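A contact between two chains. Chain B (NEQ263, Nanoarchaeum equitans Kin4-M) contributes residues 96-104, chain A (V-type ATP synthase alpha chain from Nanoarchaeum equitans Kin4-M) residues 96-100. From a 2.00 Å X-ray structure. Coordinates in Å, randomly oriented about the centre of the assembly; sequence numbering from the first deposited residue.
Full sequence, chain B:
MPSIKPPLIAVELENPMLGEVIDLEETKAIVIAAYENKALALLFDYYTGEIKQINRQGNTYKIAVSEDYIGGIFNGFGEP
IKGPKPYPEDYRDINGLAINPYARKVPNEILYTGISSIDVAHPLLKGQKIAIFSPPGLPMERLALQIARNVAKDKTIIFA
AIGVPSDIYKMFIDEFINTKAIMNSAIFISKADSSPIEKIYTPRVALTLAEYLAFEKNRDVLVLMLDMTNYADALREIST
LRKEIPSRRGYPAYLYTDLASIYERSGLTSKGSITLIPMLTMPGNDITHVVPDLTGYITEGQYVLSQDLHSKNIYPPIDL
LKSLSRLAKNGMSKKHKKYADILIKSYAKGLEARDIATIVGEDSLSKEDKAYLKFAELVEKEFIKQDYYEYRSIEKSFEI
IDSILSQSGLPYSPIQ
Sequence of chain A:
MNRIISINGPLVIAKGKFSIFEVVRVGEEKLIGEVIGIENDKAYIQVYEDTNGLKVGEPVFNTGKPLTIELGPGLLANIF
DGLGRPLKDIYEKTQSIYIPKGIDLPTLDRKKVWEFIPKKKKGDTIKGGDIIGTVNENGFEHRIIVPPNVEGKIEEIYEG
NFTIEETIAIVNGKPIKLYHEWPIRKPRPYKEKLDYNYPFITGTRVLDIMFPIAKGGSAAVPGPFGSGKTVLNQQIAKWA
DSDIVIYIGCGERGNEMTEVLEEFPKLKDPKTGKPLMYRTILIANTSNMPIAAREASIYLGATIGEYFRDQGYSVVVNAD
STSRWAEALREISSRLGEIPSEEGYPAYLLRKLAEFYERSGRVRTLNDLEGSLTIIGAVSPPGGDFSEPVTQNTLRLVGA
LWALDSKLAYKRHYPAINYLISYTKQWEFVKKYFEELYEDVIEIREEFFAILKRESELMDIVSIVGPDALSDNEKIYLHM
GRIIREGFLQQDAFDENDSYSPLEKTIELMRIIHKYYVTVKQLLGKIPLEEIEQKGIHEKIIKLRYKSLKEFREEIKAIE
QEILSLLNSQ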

ATOM      1  N   GLY B  96     -31.437  21.122   3.359  1.00 44.79           N
ATOM      2  CA  GLY B  96     -31.627  22.275   2.497  1.00 46.77           C
ATOM      3  C   GLY B  96     -31.648  21.910   1.024  1.00 43.30           C
ATOM      4  O   GLY B  96     -31.886  20.757   0.665  1.00 41.75           O
ATOM      5  N   LEU B  97     -31.398  22.898   0.171  1.00 37.72           N
ATOM      6  CA  LEU B  97     -31.401  22.694  -1.273  1.00 39.94           C
ATOM      7  C   LEU B  97     -30.150  23.299  -1.901  1.00 41.82           C
ATOM      8  O   LEU B  97     -29.533  24.198  -1.331  1.00 38.46           O
ATOM      9  CB  LEU B  97     -32.647  23.335  -1.892  1.00 43.51           C
ATOM     10  CG  LEU B  97     -34.016  22.849  -1.410  1.00 44.58           C
ATOM     11  CD1 LEU B  97     -35.111  23.825  -1.812  1.00 47.75           C
ATOM     12  CD2 LEU B  97     -34.316  21.474  -1.969  1.00 44.86           C
ATOM     13  N   ALA B  98     -29.777  22.808  -3.078  1.00 38.59           N
ATOM     14  CA  ALA B  98     -28.667  23.397  -3.822  1.00 42.72           C
ATOM     15  C   ALA B  98     -29.038  24.795  -4.302  1.00 48.00           C
ATOM     16  O   ALA B  98     -30.164  25.030  -4.749  1.00 34.97           O
ATOM     17  CB  ALA B  98     -28.292  22.519  -5.002  1.00 42.76           C
ATOM     18  N   ILE B  99     -28.096  25.727  -4.204  1.00 34.60           N
ATOM     19  CA  ILE B  99     -28.299  27.069  -4.739  1.00 36.94           C
ATOM     20  C   ILE B  99     -28.172  27.053  -6.264  1.00 47.30           C
ATOM     21  O   ILE B  99     -27.277  26.412  -6.817  1.00 37.76           O
ATOM     22  CB  ILE B  99     -27.291  28.074  -4.132  1.00 39.68           C
ATOM     23  CG1 ILE B  99     -27.518  28.209  -2.622  1.00 39.61           C
ATOM     24  CG2 ILE B  99     -27.416  29.436  -4.789  1.00 35.15           C
ATOM     25  CD1 ILE B  99     -26.501  29.100  -1.923  1.00 42.41           C
ATOM     26  N   ASN B 100     -29.085  27.743  -6.939  1.00 37.65           N
ATOM     27  CA  ASN B 100     -29.025  27.900  -8.385  1.00 38.23           C
ATOM     28  C   ASN B 100     -27.862  28.822  -8.756  1.00 30.39           C
ATOM     29  O   ASN B 100     -27.836  29.979  -8.338  1.00 38.12           O
ATOM     30  CB  ASN B 100     -30.345  28.503  -8.872  1.00 36.58           C
ATOM     31  CG  ASN B 100     -30.513  28.426 -10.376  1.00 51.60           C
ATOM     32  OD1 ASN B 100     -29.539  28.373 -11.128  1.00 36.03           O
ATOM     33  ND2 ASN B 100     -31.764  28.435 -10.822  1.00 40.08           N
ATOM     34  N   PRO B 101     -26.894  28.313  -9.541  1.00 39.34           N
ATOM     35  CA  PRO B 101     -25.737  29.131  -9.933  1.00 37.21           C
ATOM     36  C   PRO B 101     -26.129  30.362 -10.749  1.00 47.56           C
ATOM     37  O   PRO B 101     -25.359  31.320 -10.804  1.00 37.34           O
ATOM     38  CB  PRO B 101     -24.884  28.169 -10.775  1.00 40.67           C
ATOM     39  CG  PRO B 101     -25.815  27.072 -11.185  1.00 44.92           C
ATOM     40  CD  PRO B 101     -26.807  26.941 -10.069  1.00 38.32           C
ATOM     41  N   TYR B 102     -27.305  30.334 -11.374  1.00 36.79           N
ATOM     42  CA  TYR B 102     -27.835  31.509 -12.060  1.00 36.60           C
ATOM     43  C   TYR B 102     -28.156  32.605 -11.050  1.00 38.99           C
ATOM     44  O   TYR B 102     -28.081  33.793 -11.362  1.00 44.82           O
ATOM     45  CB  TYR B 102     -29.095  31.149 -12.858  1.00 42.70           C
ATOM     46  CG  TYR B 102     -29.731  32.315 -13.591  1.00 44.92           C
ATOM     47  CD1 TYR B 102     -29.210  32.772 -14.794  1.00 41.96           C
ATOM     48  CD2 TYR B 102     -30.860  32.948 -13.087  1.00 48.48           C
ATOM     49  CE1 TYR B 102     -29.789  33.837 -15.469  1.00 43.79           C
ATOM     50  CE2 TYR B 102     -31.445  34.012 -13.756  1.00 53.89           C
ATOM     51  CZ  TYR B 102     -30.906  34.451 -14.944  1.00 48.85           C
ATOM     52  OH  TYR B 102     -31.485  35.505 -15.610  1.00 54.84           O
ATOM     53  N   ALA B 103     -28.506  32.195  -9.835  1.00 36.51           N
ATOM     54  CA  ALA B 103     -28.902  33.132  -8.788  1.00 43.76           C
ATOM     55  C   ALA B 103     -27.717  33.672  -7.990  1.00 43.29           C
ATOM     56  O   ALA B 103     -27.869  34.620  -7.218  1.00 39.66           O
ATOM     57  CB  ALA B 103     -29.902  32.482  -7.857  1.00 38.28           C
ATOM     58  N   ARG B 104     -26.547  33.068  -8.167  1.00 35.58           N
ATOM     59  CA  ARG B 104     -25.355  33.488  -7.434  1.00 39.30           C
ATOM     60  C   ARG B 104     -24.750  34.780  -7.966  1.00 35.99           C
ATOM     61  O   ARG B 104     -24.978  35.170  -9.113  1.00 40.17           O
ATOM     62  CB  ARG B 104     -24.275  32.403  -7.487  1.00 35.42           C
ATOM     63  CG  ARG B 104     -24.533  31.183  -6.623  1.00 33.61           C
ATOM     64  CD  ARG B 104     -23.351  30.220  -6.701  1.00 33.55           C
ATOM     65  NE  ARG B 104     -23.547  29.025  -5.885  1.00 33.42           N
ATOM     66  CZ  ARG B 104     -23.240  28.948  -4.595  1.00 39.89           C
ATOM     67  NH1 ARG B 104     -22.725  30.001  -3.976  1.00 36.68           N
ATOM     68  NH2 ARG B 104     -23.449  27.826  -3.923  1.00 35.18           N
TER
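Chain A 96-100: SIYIP

Chain A is extended at Ser A96 and from Tyr A98 onward but bends at Ile A97 (phi/psi -88/-8), and it joins chain B at a single beta bridge that pairs Tyr A98 with Ile B99, their CA atoms 4.4 Å apart. The two backbones run in opposite directions there: Ile A97 sits near Asn B100 and Ala B103, while the backbone of Ile A99 lies by Ala B98 and Leu B97. Neither Ile B99 nor Tyr A98 spends its own amide or carbonyl on the bridge; their neighbours make the two bonds. Asn B100 N donates to Ile A97 O at 2.7 Å, and Ile A99 N donates to Ala B98 O at 2.8 Å. Both are short and nearly straight, with angles at hydrogen of 167° and 172°. The same two carbonyls also receive CA-H...O contacts, from Ile B99 CA to Ile A97 O at 3.5 Å and from Tyr A98 CA to Ala B98 O at 3.4 Å, so each oxygen faces both an amide and a CA of the other chain.

Two waters link further polar groups of the two chains. One accepts from Ala B98 N (3.0 Å) and donates to Ile A99 O (2.7 Å), replacing the second bond of this pair, whose Ala B98 N and Ile A99 O lie 4.5 Å apart. Another donates to Ser A96 O (2.9 Å) and Tyr A98 O (2.7 Å) and accepts from Asn B100 ND2 (3.1 Å). Asparagine suits this position because its amide can serve two roles: ND2 holds the water and is also bonded elsewhere in the structure, while OD1 accepts from Tyr B102 N at 3.0 Å. Asn B100 O in turn accepts from Ala B103 N at 2.8 Å, securing the turn that follows. In chain A, Ser A96 plays a similar local part, its OG taking the amide of Tyr A98 N at 3.0 Å.

Apolar side chains fill in around this polar framework. Leu B97 points toward chain A and sets its CB 3.8 Å from Tyr A98 CB; Ile B99 directs its CA-to-CB bond away overall, yet its CG1 comes within 3.8 Å of Tyr A98 CE1. Tyrosine offers carbon to both aliphatic side chains, with Ala B98 O at its ring edge. Ile A99 has an arm long enough for two neighbours: CG1 lies 3.9 Å from Asn B100 CB, and CD1 reaches Pro B101 CD at 4.4 Å. After the turn, Ala B103 points toward chain A, its CB 3.9 Å from Ile A97 CB and 3.8 Å from Ile A97 CA; the small methyl fits closely against both backbone and side chain.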

ATOM      1  N   SER A  96     -37.019  31.804  -6.426  1.00 42.89           N
ATOM      2  CA  SER A  96     -36.146  31.390  -5.335  1.00 43.96           C
ATOM      3  C   SER A  96     -34.713  31.247  -5.840  1.00 47.36           C
ATOM      4  O   SER A  96     -34.485  31.104  -7.041  1.00 41.42           O
ATOM      5  CB  SER A  96     -36.632  30.059  -4.758  1.00 50.13           C
ATOM      6  OG  SER A  96     -35.687  29.516  -3.855  1.00 52.38           O
ATOM      7  N   ILE A  97     -33.750  31.287  -4.924  1.00 43.51           N
ATOM      8  CA  ILE A  97     -32.351  31.092  -5.291  1.00 44.44           C
ATOM      9  C   ILE A  97     -31.994  29.609  -5.265  1.00 46.71           C
ATOM     10  O   ILE A  97     -30.902  29.209  -5.676  1.00 41.10           O
ATOM     11  CB  ILE A  97     -31.394  31.860  -4.351  1.00 41.82           C
ATOM     12  CG1 ILE A  97     -31.449  31.285  -2.934  1.00 37.83           C
ATOM     13  CG2 ILE A  97     -31.721  33.349  -4.349  1.00 49.63           C
ATOM     14  CD1 ILE A  97     -30.399  31.860  -2.006  1.00 38.66           C
ATOM     15  N   TYR A  98     -32.924  28.794  -4.778  1.00 40.63           N
ATOM     16  CA  TYR A  98     -32.684  27.362  -4.637  1.00 43.63           C
ATOM     17  C   TYR A  98     -33.256  26.544  -5.788  1.00 52.61           C
ATOM     18  O   TYR A  98     -34.228  26.943  -6.433  1.00 45.56           O
ATOM     19  CB  TYR A  98     -33.247  26.860  -3.304  1.00 42.55           C
ATOM     20  CG  TYR A  98     -32.651  27.555  -2.106  1.00 42.92           C
ATOM     21  CD1 TYR A  98     -31.327  27.345  -1.750  1.00 43.44           C
ATOM     22  CD2 TYR A  98     -33.410  28.420  -1.330  1.00 40.21           C
ATOM     23  CE1 TYR A  98     -30.773  27.979  -0.657  1.00 44.92           C
ATOM     24  CE2 TYR A  98     -32.865  29.058  -0.234  1.00 50.19           C
ATOM     25  CZ  TYR A  98     -31.546  28.832   0.097  1.00 46.60           C
ATOM     26  OH  TYR A  98     -30.997  29.465   1.187  1.00 44.12           O
ATOM     27  N   ILE A  99     -32.633  25.398  -6.043  1.00 41.16           N
ATOM     28  CA  ILE A  99     -33.145  24.442  -7.011  1.00 50.31           C
ATOM     29  C   ILE A  99     -34.060  23.459  -6.289  1.00 41.72           C
ATOM     30  O   ILE A  99     -33.623  22.741  -5.387  1.00 45.15           O
ATOM     31  CB  ILE A  99     -32.003  23.688  -7.720  1.00 49.51           C
ATOM     32  CG1 ILE A  99     -31.139  24.674  -8.515  1.00 46.52           C
ATOM     33  CG2 ILE A  99     -32.556  22.607  -8.637  1.00 46.95           C
ATOM     34  CD1 ILE A  99     -30.021  24.025  -9.308  1.00 55.35           C
ATOM     35  N   PRO A 100     -35.344  23.435  -6.675  1.00 50.47           N
ATOM     36  CA  PRO A 100     -36.337  22.566  -6.038  1.00 48.10           C
ATOM     37  C   PRO A 100     -36.147  21.139  -6.518  1.00 56.37           C
ATOM     38  O   PRO A 100     -35.645  20.950  -7.628  1.00 59.08           O
ATOM     39  CB  PRO A 100     -37.675  23.096  -6.581  1.00 51.67           C
ATOM     40  CG  PRO A 100     -37.349  24.334  -7.374  1.00 63.78           C
ATOM     41  CD  PRO A 100     -35.922  24.206  -7.785  1.00 49.15           C
TER
HETATM   42  O   HOH W   1     -33.917  28.652  -8.553  1.00 39.84           O
HETATM   43  O   HOH W   2     -31.533  21.076  -4.770  1.00 50.87           O